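Local coordinates for fiber protein 2 (Human adenovirus type 41, PDB 2BZV), which probably forms the trimeric spikes at the vertices of the adenovirus capsid, whose knob domain attaches the virion to the host-cell receptor CXCAR, at residues A[36-40]-A[52-56]; A[68-72]-A[150-154]; A[135-139]-A[165-169]. Residue numbers count along the deposited sequence, not the author numbering.

Interaction 1 (A[36-40]-A[52-56]); sequences ANLFL and TITIK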
loop_
_atom_site.group_PDB
_atom_site.type_symbol
_atom_site.label_atom_id
_atom_site.label_comp_id
_atom_site.label_asym_id
_atom_site.label_seq_id
_atom_site.Cartn_x
_atom_site.Cartn_y
_atom_site.Cartn_z
ATOM N N ALA A 36 1.356 -5.982 -26.649
ATOM C CA ALA A 36 0.786 -5.797 -25.324
ATOM C C ALA A 36 0.790 -4.337 -24.913
ATOM O O ALA A 36 1.532 -3.509 -25.460
ATOM C CB ALA A 36 1.574 -6.618 -24.298
ATOM N N ASN A 37 -0.045 -4.035 -23.918
ATOM C CA ASN A 37 -0.032 -2.741 -23.260
ATOM C C ASN A 37 0.424 -2.929 -21.825
ATOM O O ASN A 37 -0.178 -3.723 -21.095
ATOM C CB ASN A 37 -1.419 -2.093 -23.290
ATOM C CG ASN A 37 -1.373 -0.669 -22.776
ATOM O OD1 ASN A 37 -1.251 -0.459 -21.563
ATOM N ND2 ASN A 37 -1.448 0.304 -23.681
ATOM N N LEU A 38 1.485 -2.220 -21.444
ATOM C CA LEU A 38 1.969 -2.240 -20.070
ATOM C C LEU A 38 1.688 -0.907 -19.417
ATOM O O LEU A 38 2.137 0.142 -19.900
ATOM C CB LEU A 38 3.475 -2.504 -20.036
ATOM C CG LEU A 38 4.087 -2.469 -18.620
ATOM C CD1 LEU A 38 3.562 -3.618 -17.764
ATOM C CD2 LEU A 38 5.592 -2.522 -18.688
ATOM N N PHE A 39 0.971 -0.946 -18.307
ATOM C CA PHE A 39 0.773 0.234 -17.477
ATOM C C PHE A 39 1.402 -0.032 -16.115
ATOM O O PHE A 39 0.857 -0.749 -15.290
ATOM C CB PHE A 39 -0.710 0.564 -17.333
ATOM C CG PHE A 39 -0.942 1.726 -16.411
ATOM C CD1 PHE A 39 -0.549 2.995 -16.760
ATOM C CD2 PHE A 39 -1.484 1.508 -15.147
ATOM C CE1 PHE A 39 -0.741 4.085 -15.897
ATOM C CE2 PHE A 39 -1.702 2.580 -14.297
ATOM C CZ PHE A 39 -1.345 3.868 -14.684
ATOM N N LEU A 40 2.572 0.557 -15.913
ATOM C CA LEU A 40 3.309 0.506 -14.645
ATOM C C LEU A 40 3.361 1.929 -14.131
ATOM O O LEU A 40 3.738 2.839 -14.878
ATOM C CB LEU A 40 4.712 -0.052 -14.878
ATOM C CG LEU A 40 5.654 0.004 -13.680
ATOM C CD1 LEU A 40 5.130 -0.788 -12.482
ATOM C CD2 LEU A 40 7.017 -0.531 -14.069
ATOM N N THR A 52 1.865 0.161 -9.083
ATOM C CA THR A 52 0.811 -0.650 -9.609
ATOM C C THR A 52 1.142 -1.025 -11.043
ATOM O O THR A 52 1.776 -0.280 -11.790
ATOM C CB THR A 52 -0.477 0.090 -9.515
ATOM O OG1 THR A 52 -1.110 0.898 -8.700
ATOM C CG2 THR A 52 -1.650 -0.070 -10.896
ATOM N N ILE A 53 0.794 -2.264 -11.365
ATOM C CA ILE A 53 1.127 -2.793 -12.683
ATOM C C ILE A 53 -0.051 -3.556 -13.267
ATOM O O ILE A 53 -0.626 -4.450 -12.630
ATOM C CB ILE A 53 2.423 -3.646 -12.651
ATOM C CG1 ILE A 53 2.840 -4.037 -14.075
ATOM C CG2 ILE A 53 2.330 -4.857 -11.732
ATOM C CD1 ILE A 53 4.263 -4.608 -14.143
ATOM N N THR A 54 -0.373 -3.208 -14.505
ATOM C CA THR A 54 -1.421 -3.856 -15.301
ATOM C C THR A 54 -0.844 -4.140 -16.681
ATOM O O THR A 54 -0.328 -3.219 -17.333
ATOM C CB THR A 54 -2.651 -2.946 -15.441
ATOM O OG1 THR A 54 -3.097 -2.561 -14.134
ATOM C CG2 THR A 54 -3.776 -3.680 -16.167
ATOM N N ILE A 55 -0.930 -5.390 -17.122
ATOM C CA ILE A 55 -0.455 -5.754 -18.448
ATOM C C ILE A 55 -1.610 -6.425 -19.184
ATOM O O ILE A 55 -2.320 -7.253 -18.609
ATOM C CB ILE A 55 0.807 -6.648 -18.361
ATOM C CG1 ILE A 55 1.352 -6.936 -19.758
ATOM C CG2 ILE A 55 0.537 -7.920 -17.567
ATOM C CD1 ILE A 55 2.774 -7.457 -19.796
ATOM N N LYS A 56 -1.792 -6.032 -20.443
ATOM C CA LYS A 56 -2.886 -6.546 -21.257
ATOM C C LYS A 56 -2.346 -7.083 -22.571
ATOM O O LYS A 56 -1.697 -6.362 -23.325
ATOM C CB LYS A 56 -3.932 -5.470 -21.559
ATOM C CG LYS A 56 -5.175 -6.050 -22.222
ATOM C CD LYS A 56 -6.203 -5.002 -22.610
ATOM C CE LYS A 56 -7.410 -5.647 -23.284
ATOM N NZ LYS A 56 -8.570 -4.713 -23.414
HETATM O O HOH W 1 -2.246 -1.978 -19.391
#
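Phe39, Lys56 and Thr52 lose the most surface when strands 36-40 and 52-56 pair, antiparallel at 175° with axes 4.7 Å apart. Phe39 is held by its backbone: its N donates to Thr54 O at 2.8 Å, and Thr54 N returns a bond to Phe39 O at 2.9 Å. Its ring, on the same face as Thr54, passes Thr52 with Phe39 CE2 4.3 Å from Thr52 CG2. Lys56 repeats the two-bond pattern with Asn37 (Asn37 N to Lys56 O and Lys56 N to Asn37 O, both 2.9 Å), while its extended side chain leads off. A water lies close to both Asn37 OD1 (2.8 Å) and Thr54 O (3.1 Å), and Asn37 ND2 hydrogen-bonds to Ser23 O. The other face is apolar: Leu38 CD1 meets Ile53 CG1 at 3.8 Å, Leu40 CD1 meets Ile53 CB at 3.9 Å. In the hairpin 36-45/48-57 this leucine-isoleucine face packs on strands 69-76 and 146-153, while Phe39 packs on Ile170 of a second subunit and Thr52 OG1 hydrogen-bonds to His48 NE2 of that subunit.

Interaction 2 (A[68-72]-A[150-154]); sequences NALSL and FKWSA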
loop_
_atom_site.group_PDB
_atom_site.type_symbol
_atom_site.label_atom_id
_atom_site.label_comp_id
_atom_site.label_asym_id
_atom_site.label_seq_id
_atom_site.Cartn_x
_atom_site.Cartn_y
_atom_site.Cartn_z
ATOM N N ASN A 68 2.008 -21.276 -19.419
ATOM C CA ASN A 68 1.191 -20.957 -18.237
ATOM C C ASN A 68 1.864 -19.949 -17.305
ATOM O O ASN A 68 1.461 -19.809 -16.153
ATOM C CB ASN A 68 0.806 -22.221 -17.476
ATOM C CG ASN A 68 2.003 -22.869 -16.833
ATOM O OD1 ASN A 68 3.134 -22.478 -17.093
ATOM N ND2 ASN A 68 1.771 -23.879 -15.999
ATOM N N ALA A 69 2.885 -19.257 -17.801
ATOM C CA ALA A 69 3.513 -18.178 -17.050
ATOM C C ALA A 69 4.257 -17.288 -18.019
ATOM O O ALA A 69 4.716 -17.743 -19.080
ATOM C CB ALA A 69 4.466 -18.730 -16.009
ATOM N N LEU A 70 4.399 -16.027 -17.629
ATOM C CA LEU A 70 5.035 -15.013 -18.454
ATOM C C LEU A 70 5.801 -14.074 -17.546
ATOM O O LEU A 70 5.303 -13.725 -16.472
ATOM C CB LEU A 70 3.929 -14.263 -19.166
ATOM C CG LEU A 70 4.209 -13.200 -20.193
ATOM C CD1 LEU A 70 3.047 -13.156 -21.188
ATOM C CD2 LEU A 70 4.359 -11.824 -19.560
ATOM N N SER A 71 6.986 -13.660 -17.976
ATOM C CA SER A 71 7.787 -12.719 -17.205
ATOM C C SER A 71 8.074 -11.459 -18.006
ATOM O O SER A 71 8.053 -11.451 -19.249
ATOM C CB SER A 71 9.126 -13.331 -16.807
ATOM O OG SER A 71 9.906 -13.490 -17.983
ATOM N N LEU A 72 8.341 -10.381 -17.295
ATOM C CA LEU A 72 8.731 -9.111 -17.893
ATOM C C LEU A 72 9.854 -8.539 -17.058
ATOM O O LEU A 72 9.675 -8.328 -15.860
ATOM C CB LEU A 72 7.553 -8.124 -17.892
ATOM C CG LEU A 72 7.893 -6.667 -18.257
ATOM C CD1 LEU A 72 8.292 -6.592 -19.719
ATOM C CD2 LEU A 72 6.716 -5.732 -17.943
ATOM N N PHE A 150 9.084 -9.076 -13.219
ATOM C CA PHE A 150 7.699 -9.404 -12.897
ATOM C C PHE A 150 7.371 -10.768 -13.473
ATOM O O PHE A 150 7.823 -11.100 -14.567
ATOM C CB PHE A 150 6.775 -8.369 -13.533
ATOM C CG PHE A 150 7.026 -6.971 -13.048
ATOM C CD1 PHE A 150 6.647 -6.580 -11.767
ATOM C CD2 PHE A 150 7.648 -6.037 -13.876
ATOM C CE1 PHE A 150 6.882 -5.285 -11.311
ATOM C CE2 PHE A 150 7.884 -4.755 -13.429
ATOM C CZ PHE A 150 7.500 -4.376 -12.143
ATOM N N LYS A 151 6.564 -11.542 -12.762
ATOM C CA LYS A 151 6.106 -12.824 -13.281
ATOM C C LYS A 151 4.628 -12.996 -12.947
ATOM O O LYS A 151 4.214 -12.758 -11.806
ATOM C CB LYS A 151 6.907 -13.989 -12.686
ATOM C CG LYS A 151 6.476 -15.363 -13.241
ATOM C CD LYS A 151 7.195 -16.489 -12.509
ATOM C CE LYS A 151 6.593 -17.855 -12.805
ATOM N NZ LYS A 151 7.298 -18.933 -12.045
ATOM N N TRP A 152 3.874 -13.430 -13.954
ATOM C CA TRP A 152 2.460 -13.754 -13.780
ATOM C C TRP A 152 2.199 -15.178 -14.226
ATOM O O TRP A 152 2.788 -15.649 -15.206
ATOM C CB TRP A 152 1.593 -12.870 -14.659
ATOM C CG TRP A 152 1.667 -11.401 -14.406
ATOM C CD1 TRP A 152 0.824 -10.677 -13.617
ATOM C CD2 TRP A 152 2.581 -10.468 -14.980
ATOM N NE1 TRP A 152 1.164 -9.352 -13.640
ATOM C CE2 TRP A 152 2.245 -9.193 -14.474
ATOM C CE3 TRP A 152 3.656 -10.580 -15.861
ATOM C CZ2 TRP A 152 2.951 -8.038 -14.831
ATOM C CZ3 TRP A 152 4.352 -9.435 -16.214
ATOM C CH2 TRP A 152 3.994 -8.172 -15.695
ATOM N N SER A 153 1.262 -15.844 -13.555
ATOM C CA SER A 153 0.721 -17.060 -14.154
ATOM C C SER A 153 -0.211 -16.693 -15.307
ATOM O O SER A 153 -0.653 -15.540 -15.445
ATOM C CB SER A 153 -0.008 -17.919 -13.124
ATOM O OG SER A 153 -1.039 -17.181 -12.506
ATOM N N ALA A 154 -0.493 -17.684 -16.150
ATOM C CA ALA A 154 -1.369 -17.515 -17.302
ATOM C C ALA A 154 -2.169 -18.786 -17.500
ATOM O O ALA A 154 -1.725 -19.867 -17.115
ATOM C CB ALA A 154 -0.583 -17.198 -18.559
#
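Trp152 presents the edge of its indole to strand 69-72: CZ3 lies 3.8 Å from Leu72 CB, and CE3 lies 4.0 Å from Leu70 CD2. The ring therefore reaches along the neighbouring strand past its own partner, Leu70, to the next residue on that face. Phe150 completes the apolar cluster, with Phe150 CD2 4.2 Å from Leu72 CD2.

Underneath, the backbones form a regular antiparallel ladder. Leu70 N donates to Trp152 O and Trp152 N to Leu70 O, both at 2.9 Å. One step along, Leu72 N to Phe150 O measures 2.9 Å and Phe150 N to Leu72 O 2.8 Å. Just beyond the strands, Ala154 N still reaches Asn68 O at 2.9 Å, so the pairing carries on into the loop residues. Between these rungs sit the non-hydrogen-bonded pairs Ala69-Ser153 and Ser71-Lys151, where the chains close to CA-CA distances of 4.2 and 4.3 Å; there Ala69 CA approaches Trp152 O at 3.2 Å and Ser71 CA approaches Phe150 O at 3.1 Å. Their side chains occupy the other, more solvent-exposed face, on which Ala69 CB touches Lys151 CE at 3.9 Å. Ser153 OG there takes a hydrogen bond from Thr134 N.

One face greasy and aromatic, the other small or polar: this alternation is characteristic of a sheet in a beta sandwich. Leu70, Leu72, Phe150 and Trp152 point inward, and Phe150 and Trp152 meet Ile53 of the facing sheet, as expected for the antiparallel beta sandwich of the adenovirus fiber knob.

Interaction 3 (A[135-139]-A[165-169]); sequences FSVVY and AVFCY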
loop_
_atom_site.group_PDB
_atom_site.type_symbol
_atom_site.label_atom_id
_atom_site.label_comp_id
_atom_site.label_asym_id
_atom_site.label_seq_id
_atom_site.Cartn_x
_atom_site.Cartn_y
_atom_site.Cartn_z
ATOM N N PHE A 135 1.308 -13.670 -8.935
ATOM C CA PHE A 135 2.138 -12.532 -9.343
ATOM C C PHE A 135 3.339 -12.490 -8.431
ATOM O O PHE A 135 3.206 -12.730 -7.233
ATOM C CB PHE A 135 1.366 -11.214 -9.201
ATOM C CG PHE A 135 2.228 -9.975 -9.291
ATOM C CD1 PHE A 135 2.644 -9.513 -10.534
ATOM C CD2 PHE A 135 2.624 -9.269 -8.161
ATOM C CE1 PHE A 135 3.430 -8.375 -10.655
ATOM C CE2 PHE A 135 3.428 -8.133 -8.279
ATOM C CZ PHE A 135 3.823 -7.674 -9.524
ATOM N N SER A 136 4.496 -12.183 -8.993
ATOM C CA SER A 136 5.655 -11.903 -8.170
ATOM C C SER A 136 6.487 -10.793 -8.791
ATOM O O SER A 136 6.442 -10.586 -10.009
ATOM C CB SER A 136 6.514 -13.148 -7.968
ATOM O OG SER A 136 7.039 -13.588 -9.204
ATOM N N VAL A 137 7.249 -10.117 -7.939
ATOM C CA VAL A 137 8.252 -9.160 -8.379
ATOM C C VAL A 137 9.548 -9.478 -7.646
ATOM O O VAL A 137 9.536 -9.686 -6.429
ATOM C CB VAL A 137 7.791 -7.689 -8.189
ATOM C CG1 VAL A 137 7.377 -7.383 -6.756
ATOM C CG2 VAL A 137 8.884 -6.739 -8.667
ATOM N N VAL A 138 10.632 -9.569 -8.419
ATOM C CA VAL A 138 11.975 -9.736 -7.860
ATOM C C VAL A 138 12.795 -8.547 -8.250
ATOM O O VAL A 138 12.709 -8.041 -9.385
ATOM C CB VAL A 138 12.539 -11.118 -8.623
ATOM C CG1 VAL A 138 14.048 -11.263 -8.390
ATOM C CG2 VAL A 138 11.714 -12.370 -8.136
ATOM N N TYR A 139 13.586 -8.070 -7.303
ATOM C CA TYR A 139 14.371 -6.856 -7.465
ATOM C C TYR A 139 15.836 -7.152 -7.735
ATOM O O TYR A 139 16.442 -8.008 -7.088
ATOM C CB TYR A 139 14.240 -5.989 -6.209
ATOM C CG TYR A 139 12.788 -5.661 -5.896
ATOM C CD1 TYR A 139 12.081 -4.744 -6.672
ATOM C CD2 TYR A 139 12.108 -6.300 -4.863
ATOM C CE1 TYR A 139 10.744 -4.460 -6.397
ATOM C CE2 TYR A 139 10.766 -6.021 -4.588
ATOM C CZ TYR A 139 10.102 -5.104 -5.368
ATOM O OH TYR A 139 8.774 -4.794 -5.126
ATOM N N ALA A 165 -1.854 -5.592 -10.115
ATOM C CA ALA A 165 -1.132 -5.889 -8.883
ATOM C C ALA A 165 -0.548 -4.611 -8.317
ATOM O O ALA A 165 -0.110 -3.745 -9.063
ATOM C CB ALA A 165 -0.015 -6.895 -9.148
ATOM N N VAL A 166 -0.527 -4.537 -6.996
ATOM C CA VAL A 166 0.076 -3.437 -6.267
ATOM C C VAL A 166 1.217 -3.992 -5.437
ATOM O O VAL A 166 1.078 -5.039 -4.801
ATOM C CB VAL A 166 -0.978 -2.707 -5.398
ATOM C CG1 VAL A 166 -0.340 -1.591 -4.589
ATOM C CG2 VAL A 166 -2.096 -2.177 -6.280
ATOM N N PHE A 167 2.354 -3.304 -5.435
ATOM C CA PHE A 167 3.534 -3.746 -4.704
ATOM C C PHE A 167 4.246 -2.535 -4.109
ATOM O O PHE A 167 3.954 -1.403 -4.465
ATOM C CB PHE A 167 4.474 -4.571 -5.601
ATOM C CG PHE A 167 5.007 -3.827 -6.817
ATOM C CD1 PHE A 167 6.288 -3.295 -6.808
ATOM C CD2 PHE A 167 4.225 -3.690 -7.953
ATOM C CE1 PHE A 167 6.773 -2.608 -7.915
ATOM C CE2 PHE A 167 4.706 -3.008 -9.062
ATOM C CZ PHE A 167 5.973 -2.472 -9.041
ATOM N N CYS A 168 5.163 -2.781 -3.186
ATOM C CA CYS A 168 5.837 -1.717 -2.446
ATOM C C CYS A 168 7.295 -2.143 -2.223
ATOM O O CYS A 168 7.496 -3.283 -1.772
ATOM C CB CYS A 168 5.126 -1.485 -1.099
ATOM S SG CYS A 168 5.938 -0.304 -0.018
ATOM N N TYR A 169 8.263 -1.264 -2.441
ATOM C CA TYR A 169 9.660 -1.599 -2.197
ATOM C C TYR A 169 10.409 -0.379 -1.668
ATOM O O TYR A 169 9.920 0.755 -1.709
ATOM C CB TYR A 169 10.315 -2.180 -3.468
ATOM C CG TYR A 169 10.384 -1.170 -4.602
ATOM C CD1 TYR A 169 11.502 -0.360 -4.775
ATOM C CD2 TYR A 169 9.322 -1.027 -5.497
ATOM C CE1 TYR A 169 11.562 0.574 -5.817
ATOM C CE2 TYR A 169 9.368 -0.097 -6.533
ATOM C CZ TYR A 169 10.494 0.705 -6.679
ATOM O OH TYR A 169 10.507 1.633 -7.703
HETATM O O HOH W 2 7.762 -5.886 -2.896
#
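This is face-to-face packing between the two sheets of the knob's beta sandwich, made by side chains across the interior instead of by backbone pairing. The axes of segments 135-139 and 165-169 come no closer than 8.8 Å and cross at -31°, too far for a ladder, and alternate residues on each strand point across the gap: Phe135, Val137 and Tyr139 toward Ala165, Phe167 and Tyr169.

At one end, Ala165 CB sits squarely over the Phe135 ring, 3.6 Å from its centroid and 8° off the normal, a clear CH-pi contact. Phe167 fills the middle. Its CB lies 4.2 Å from Val137 CG1, its CD2 4.3 Å from Phe135 CZ, and its CD1 3.4 Å from Tyr139 OH, so it touches all three inward-pointing side chains of the opposing strand. At the far end Tyr139 reaches over to Tyr169, with Tyr139 CZ 3.5 Å from Tyr169 CB; the two rings meet obliquely, centroids 5.2 Å apart and planes at 40°. A water joins Tyr139 OH (2.7 Å) to Cys168 O (2.8 Å), giving the phenol a polar link to the opposite backbone.

Strand 135-139 borders 146-153 in its own sheet, and 165-170 borders 48-57 in the other. On the side turned from this interior, Val166 and Cys168 pack against neighbouring subunits of the trimer, on Cys168 of the second and Leu50 of the third.

How the interactions relate
The three contacts frame one hydrophobic core, their centres about 12 to 13 Å apart. Interactions 1 and 2 are ladders within opposite sheets; interaction 3 spans the gap between those sheets. Ile53 is the common point: its CD1 lies 3.7 Å from both Phe150 CD2 and Trp152 CZ2 of interaction 2, and its CG2 lies 3.8 Å from Phe135 CE1 of interaction 3. Backbone pairing extends each ladder into interaction 3, with probable hydrogen bonds of 2.9 Å from Ile53 N to Ala165 O and from Ser136 N to Lys151 O. Leu38 CD2 and Leu72 CD2, 3.5 Å apart, join interactions 1 and 2, while Phe150 CE1 and Phe167 CZ, 3.7 Å apart, join 2 and 3.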